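Probable chitinase A (Chromobacterium violaceum, PDB 4TX8) probably hydrolyses chitin as a family 18 endochitinase and carries a separate chitin-binding module of the carbohydrate-binding 5/12 type. Local coordinates at residues S187-L190 with T194-Q197. Residues are numbered along the deposited sequence; the frame is centred on the assembly and turned at random.
Sequences SVTL and TQVQ
Q195 and the backbone of T189 make the closest part of this contact, with L190 packed alongside. Q195 points its side chain at the loop, and its CB comes 3.5 Å from T189 O. Beyond it the flat amide group passes the same carbonyl, with Q195 CD 3.7 Å from T189 O; which way round the amide sits, and so any bond to that oxygen, is uncertain. L190 adds one methyl to this close side. Its CB points away from the helix, but with CG beside the backbone N (chi1 -64°) the CD2 branch comes back against the first turn of helix 193-210. There it meets main chain rather than side chains: CD2 lies 3.8 Å from Q195 O and 4.1 Å from V196 CA. L235, on helix 230-246, and F199, further along helix 193-210, also touch the leucine, so it is buried among apolar neighbours. V196 beside it turns its own side chain onto N234, A238 and Q241 of that second helix.

The two segments belong to the loop and helix that follow strand 176-182 in the GH18 TIM barrel. The loop leaves the C-terminal end of the strand and turns straight into helix 193-210, with L190 CA and Q195 CA 5.4 Å apart. This is the barrel face that carries the calcium ligand E220, whose side chain is about 11 Å from that of L190.

Toward the T189 hydroxyl the fit is looser. T189 sets this group between the backbone N and the carbonyl carbon (chi1 54°), leaving OG1 3.9 Å from Q195 CD, and the threonine is partly exposed. Q195 itself is buried, touching N146 from another loop, while its backbone N is hydrogen-bonded to N192 OD1.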
# COMPACT_ATOMS: atom_id res chain seq x y z
N SER A 187 6.96 14.58 -5.15
CA SER A 187 7.39 15.75 -4.38
C SER A 187 6.38 16.88 -4.51
O SER A 187 6.46 17.69 -5.43
CB SER A 187 8.77 16.22 -4.83
OG SER A 187 9.75 15.21 -4.67
N VAL A 188 5.42 16.92 -3.59
CA VAL A 188 4.38 17.94 -3.61
C VAL A 188 4.79 19.19 -2.84
O VAL A 188 5.33 19.10 -1.74
CB VAL A 188 3.06 17.39 -3.03
CG1 VAL A 188 1.95 18.42 -3.17
CG2 VAL A 188 2.68 16.09 -3.71
N THR A 189 4.55 20.36 -3.43
CA THR A 189 4.80 21.62 -2.74
C THR A 189 3.49 22.25 -2.27
O THR A 189 2.63 22.59 -3.08
CB THR A 189 5.55 22.63 -3.62
OG1 THR A 189 4.84 22.81 -4.86
CG2 THR A 189 6.96 22.15 -3.92
N LEU A 190 3.35 22.40 -0.96
CA LEU A 190 2.19 23.07 -0.37
C LEU A 190 2.67 24.12 0.62
O LEU A 190 2.49 23.97 1.83
CB LEU A 190 1.27 22.07 0.31
CG LEU A 190 0.61 21.02 -0.60
CD1 LEU A 190 -0.25 20.08 0.23
CD2 LEU A 190 -0.22 21.69 -1.68
N THR A 194 -1.98 29.49 -2.54
CA THR A 194 -2.11 29.34 -3.99
C THR A 194 -1.83 27.91 -4.43
O THR A 194 -2.50 27.38 -5.32
CB THR A 194 -1.16 30.28 -4.74
OG1 THR A 194 -1.19 31.58 -4.14
CG2 THR A 194 -1.55 30.38 -6.21
N GLN A 195 -0.84 27.29 -3.80
CA GLN A 195 -0.48 25.92 -4.15
C GLN A 195 -1.53 24.95 -3.63
O GLN A 195 -1.85 23.96 -4.29
CB GLN A 195 0.91 25.59 -3.60
CG GLN A 195 2.01 26.43 -4.23
CD GLN A 195 3.37 26.18 -3.62
OE1 GLN A 195 3.48 25.67 -2.51
NE2 GLN A 195 4.42 26.53 -4.36
N VAL A 196 -2.06 25.25 -2.45
CA VAL A 196 -3.16 24.47 -1.87
C VAL A 196 -4.34 24.43 -2.84
O VAL A 196 -4.90 23.37 -3.09
CB VAL A 196 -3.62 25.05 -0.52
CG1 VAL A 196 -4.93 24.42 -0.08
CG2 VAL A 196 -2.54 24.86 0.54
N GLN A 197 -4.69 25.59 -3.40
CA GLN A 197 -5.81 25.67 -4.33
C GLN A 197 -5.55 24.88 -5.61
O GLN A 197 -6.44 24.21 -6.12
CB GLN A 197 -6.13 27.13 -4.66
CG GLN A 197 -6.73 27.89 -3.49
CD GLN A 197 -7.94 27.18 -2.90
OE1 GLN A 197 -7.94 26.80 -1.73
NE2 GLN A 197 -8.97 27.00 -3.72